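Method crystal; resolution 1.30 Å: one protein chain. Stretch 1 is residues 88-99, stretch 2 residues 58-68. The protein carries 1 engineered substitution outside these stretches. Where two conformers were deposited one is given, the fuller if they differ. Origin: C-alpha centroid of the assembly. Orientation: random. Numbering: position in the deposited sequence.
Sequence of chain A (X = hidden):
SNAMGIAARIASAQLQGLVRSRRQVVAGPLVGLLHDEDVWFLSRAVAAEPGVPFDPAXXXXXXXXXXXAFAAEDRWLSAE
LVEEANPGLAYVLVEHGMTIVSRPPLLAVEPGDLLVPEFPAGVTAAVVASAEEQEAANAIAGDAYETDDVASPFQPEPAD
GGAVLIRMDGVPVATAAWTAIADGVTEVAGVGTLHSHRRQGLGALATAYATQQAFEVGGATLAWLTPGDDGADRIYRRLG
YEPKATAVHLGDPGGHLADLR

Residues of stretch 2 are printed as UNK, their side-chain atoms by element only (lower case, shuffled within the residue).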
# COMPACT_ATOMS: atom_id res chain seq x y z
N GLY A 88 -20.08 5.14 -0.30
CA GLY A 88 -20.82 5.36 -1.53
C GLY A 88 -20.07 6.02 -2.65
O GLY A 88 -20.59 6.09 -3.77
N LEU A 89 -18.86 6.52 -2.41
CA LEU A 89 -18.14 7.25 -3.44
C LEU A 89 -17.80 6.32 -4.61
O LEU A 89 -17.95 6.71 -5.77
CB LEU A 89 -16.94 7.97 -2.85
CG LEU A 89 -16.09 8.81 -3.82
CD1 LEU A 89 -16.92 9.87 -4.56
CD2 LEU A 89 -14.95 9.48 -3.06
N ALA A 90 -17.32 5.12 -4.31
CA ALA A 90 -16.97 4.20 -5.37
C ALA A 90 -18.12 3.95 -6.33
O ALA A 90 -17.93 3.91 -7.54
CB ALA A 90 -16.46 2.87 -4.79
N TYR A 91 -19.32 3.82 -5.80
CA TYR A 91 -20.46 3.54 -6.65
C TYR A 91 -20.78 4.73 -7.56
O TYR A 91 -21.18 4.53 -8.70
CB TYR A 91 -21.70 3.19 -5.85
CG TYR A 91 -21.73 1.77 -5.31
CD1 TYR A 91 -21.42 0.68 -6.12
CD2 TYR A 91 -22.27 1.54 -4.08
CE1 TYR A 91 -21.55 -0.62 -5.63
CE2 TYR A 91 -22.37 0.26 -3.57
CZ TYR A 91 -22.02 -0.81 -4.35
OH TYR A 91 -22.13 -2.07 -3.84
N VAL A 92 -20.56 5.95 -7.09
CA VAL A 92 -20.77 7.12 -7.95
C VAL A 92 -19.71 7.14 -9.07
O VAL A 92 -19.99 7.44 -10.22
CB VAL A 92 -20.84 8.42 -7.15
CG1 VAL A 92 -21.17 9.57 -8.11
CG2 VAL A 92 -21.91 8.33 -6.04
N LEU A 93 -18.46 6.76 -8.76
CA LEU A 93 -17.43 6.65 -9.79
C LEU A 93 -17.77 5.61 -10.83
O LEU A 93 -17.52 5.79 -12.03
CB LEU A 93 -16.06 6.33 -9.17
CG LEU A 93 -15.45 7.40 -8.31
CD1 LEU A 93 -14.16 6.90 -7.69
CD2 LEU A 93 -15.19 8.63 -9.16
N VAL A 94 -18.35 4.48 -10.41
CA VAL A 94 -18.75 3.43 -11.34
C VAL A 94 -19.84 3.96 -12.28
O VAL A 94 -19.83 3.73 -13.48
CB VAL A 94 -19.21 2.16 -10.61
CG1 VAL A 94 -19.83 1.16 -11.58
CG2 VAL A 94 -18.01 1.53 -9.91
N GLU A 95 -20.79 4.67 -11.72
CA GLU A 95 -21.89 5.26 -12.50
C GLU A 95 -21.35 6.16 -13.62
O GLU A 95 -21.93 6.27 -14.69
CB GLU A 95 -22.82 6.00 -11.55
CG GLU A 95 -24.02 6.65 -12.18
CD GLU A 95 -24.79 7.54 -11.19
OE1 GLU A 95 -24.24 7.94 -10.11
OE2 GLU A 95 -25.92 7.93 -11.54
N HIS A 96 -20.23 6.82 -13.36
CA HIS A 96 -19.60 7.73 -14.31
C HIS A 96 -18.39 7.14 -15.01
O HIS A 96 -17.50 7.83 -15.49
CB HIS A 96 -19.36 9.08 -13.65
CG HIS A 96 -20.66 9.70 -13.20
ND1 HIS A 96 -21.58 10.14 -14.10
CD2 HIS A 96 -21.23 9.83 -11.94
CE1 HIS A 96 -22.69 10.50 -13.43
NE2 HIS A 96 -22.48 10.33 -12.11
N GLY A 97 -18.40 5.82 -15.17
CA GLY A 97 -17.57 5.10 -16.14
C GLY A 97 -16.43 4.26 -15.62
O GLY A 97 -15.81 3.57 -16.40
N MSE A 98 -16.12 4.31 -14.35
CA MSE A 98 -15.12 3.46 -13.78
C MSE A 98 -15.64 2.05 -13.54
O MSE A 98 -16.86 1.83 -13.49
CB MSE A 98 -14.52 4.07 -12.52
CG MSE A 98 -13.96 5.45 -12.74
SE MSE A 98 -12.67 6.01 -11.39
CE MSE A 98 -11.08 5.18 -12.07
N THR A 99 -14.71 1.11 -13.31
CA THR A 99 -15.05 -0.28 -13.00
C THR A 99 -14.33 -0.67 -11.71
O THR A 99 -13.12 -0.46 -11.59
CB THR A 99 -14.56 -1.22 -14.12
OG1 THR A 99 -15.23 -0.85 -15.32
CG2 THR A 99 -14.86 -2.69 -13.79
N UNK A 58 -21.28 16.51 -7.82
CA UNK A 58 -19.99 17.05 -8.23
C UNK A 58 -19.14 16.03 -8.95
O UNK A 58 -18.15 16.38 -9.58
c UNK A 58 -19.83 18.72 -6.26
o UNK A 58 -18.06 18.56 -4.61
c UNK A 58 -19.11 19.17 -4.98
o UNK A 58 -19.63 20.13 -4.35
c UNK A 58 -19.21 17.51 -6.96
N UNK A 59 -19.44 14.76 -8.78
CA UNK A 59 -18.52 13.72 -9.25
C UNK A 59 -18.30 13.72 -10.78
O UNK A 59 -17.17 13.54 -11.21
c UNK A 59 -18.77 12.36 -7.13
c UNK A 59 -18.02 11.24 -9.30
c UNK A 59 -18.89 12.33 -8.67
N UNK A 60 -19.35 13.89 -11.61
CA UNK A 60 -19.07 13.86 -13.05
C UNK A 60 -18.03 14.90 -13.48
O UNK A 60 -17.06 14.58 -14.16
c UNK A 60 -20.80 13.87 -11.32
c UNK A 60 -21.38 13.56 -12.67
c UNK A 60 -20.42 14.12 -13.67
N UNK A 61 -18.20 16.14 -13.06
CA UNK A 61 -17.25 17.20 -13.36
C UNK A 61 -15.88 16.88 -12.75
O UNK A 61 -14.86 17.12 -13.37
c UNK A 61 -16.17 20.41 -13.57
c UNK A 61 -14.14 21.22 -10.73
n UNK A 61 -15.18 21.15 -12.98
c UNK A 61 -17.80 18.52 -12.82
c UNK A 61 -16.74 19.56 -12.62
c UNK A 61 -15.04 20.79 -11.69
c UNK A 61 -16.01 19.78 -11.41
c UNK A 61 -15.19 19.70 -9.19
c UNK A 61 -14.25 20.68 -9.48
c UNK A 61 -16.07 19.26 -10.13
N UNK A 62 -15.87 16.38 -11.53
CA UNK A 62 -14.58 16.08 -10.88
C UNK A 62 -13.79 15.02 -11.67
O UNK A 62 -12.58 15.14 -11.89
c UNK A 62 -14.83 15.63 -9.44
N UNK A 63 -14.48 13.96 -12.03
CA UNK A 63 -13.87 12.90 -12.76
C UNK A 63 -13.38 13.37 -14.13
O UNK A 63 -12.30 12.98 -14.56
c UNK A 63 -13.09 9.91 -12.69
c UNK A 63 -15.42 9.38 -13.30
c UNK A 63 -14.34 10.42 -13.40
c UNK A 63 -14.84 11.71 -12.80
N UNK A 64 -14.19 14.15 -14.84
CA UNK A 64 -13.72 14.65 -16.11
C UNK A 64 -12.54 15.57 -15.98
O UNK A 64 -11.64 15.53 -16.82
c UNK A 64 -15.97 14.39 -17.25
c UNK A 64 -15.46 13.24 -18.09
o UNK A 64 -15.78 12.07 -17.79
o UNK A 64 -14.68 13.51 -19.02
c UNK A 64 -14.86 15.33 -16.85
N UNK A 65 -12.50 16.37 -14.93
CA UNK A 65 -11.37 17.24 -14.68
C UNK A 65 -10.07 16.43 -14.50
O UNK A 65 -9.02 16.73 -15.06
o UNK A 65 -12.78 18.95 -13.72
c UNK A 65 -10.44 19.00 -13.09
c UNK A 65 -11.64 18.12 -13.45
N UNK A 66 -10.16 15.38 -13.69
CA UNK A 66 -9.02 14.53 -13.46
C UNK A 66 -8.65 13.73 -14.69
O UNK A 66 -7.47 13.61 -15.05
c UNK A 66 -8.17 12.57 -12.12
c UNK A 66 -9.31 14.59 -10.97
c UNK A 66 -9.89 13.97 -9.75
c UNK A 66 -9.24 13.66 -12.20
N UNK A 67 -9.64 13.20 -15.39
CA UNK A 67 -9.38 12.48 -16.65
C UNK A 67 -8.65 13.38 -17.63
O UNK A 67 -7.74 12.90 -18.33
c UNK A 67 -10.66 11.95 -17.28
n UNK A 67 -14.51 7.51 -15.90
c UNK A 67 -11.22 10.75 -16.58
c UNK A 67 -14.28 8.71 -16.40
c UNK A 67 -12.60 10.37 -17.12
n UNK A 67 -15.30 9.53 -16.64
n UNK A 67 -13.03 9.10 -16.58
N UNK A 68 -9.04 14.65 -17.73
CA UNK A 68 -8.38 15.60 -18.64
C UNK A 68 -6.90 15.73 -18.29
O UNK A 68 -6.02 15.78 -19.16
c UNK A 68 -9.63 20.17 -18.49
n UNK A 68 -10.57 21.31 -18.75
c UNK A 68 -9.51 19.24 -19.71
c UNK A 68 -9.08 16.98 -18.56
c UNK A 68 -8.54 18.05 -19.53

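Position 58 carries three side-chain carbons in a row, the last bearing two oxygens, and reaches nothing on stretch 1; it is Glu58. Position 59 has one carbon carrying two others, a fork at CB directed toward stretch 1. Its CB lies 3.6 Å from Val92 CG1, and its two methyls approach Leu89 and Leu93. A beta-branched side chain of three carbons is valine, and Val59 CG2 sits 4.0 Å from Leu89 CD1 while Val59 CG1 sits 3.9 Å from Leu93 CD2.

At position 60, three carbons close a ring onto the backbone nitrogen, and one of the ring carbons lies over one face of the His96 ring. Such a closed ring defines Pro60. Its CG lies 3.4 Å from His96 CE1 and 3.5 Å from the centroid of the imidazole, only 15° off the ring normal, so a C-H group packs over the face in a CH-pi contact. Position 61 has one carbon leading to fused five- and six-membered rings with a single nitrogen; this is Trp61, remote from stretch 1. A lone carbon at position 62 gives Ala62, likewise out of reach.

Position 63 shows four carbons forked at the second, and the fork meets Leu93, the carbonyl oxygen of His96 and SE of selenomethionine Met98; it is Leu63. Its CD2 is 4.2 Å from Leu93 CD2 and 3.4 Å from His96 O, and its CD1 is 4.1 Å from Met98 SE. Position 64 again has three carbons ending in two oxygens: Glu64, without contact to stretch 1. One carbon bearing an oxygen and a carbon marks position 65 as Thr65, whose OG1 donates to Trp61 O at 2.8 Å. Position 66, four carbons forked at the first with one arm two carbons long, is Ile66, out of reach.

Position 67 extends through three carbons and a nitrogen to a carbon carrying two more nitrogens, both of which reach His96 O. This guanidinium identifies Arg67. Both NH1 and NH2 donate to His96 O, each at 3.0 Å, and NH1 also forms a salt bridge with Glu64 OE2 at 2.8 Å. Position 68, four carbons in a row ending in nitrogen, is Lys68, pointing clear of stretch 1.

The contact joins two helices whose axes cross at -70° and approach to 10.0 Å. Val59 and Leu63, one turn apart, supply an apolar seam against Leu89, Val92, Leu93 and Met98, while Pro60 covers the His96 ring. A further turn along, Arg67 grips the carbonyl of His96, where the first helix has ended. The chain turns there through Gly97, whose positive phi suits glycine; an ideal CB would lie just 3.1 Å from Arg67 NH2.

Stretch 2 58-68: EVPWALETIRK
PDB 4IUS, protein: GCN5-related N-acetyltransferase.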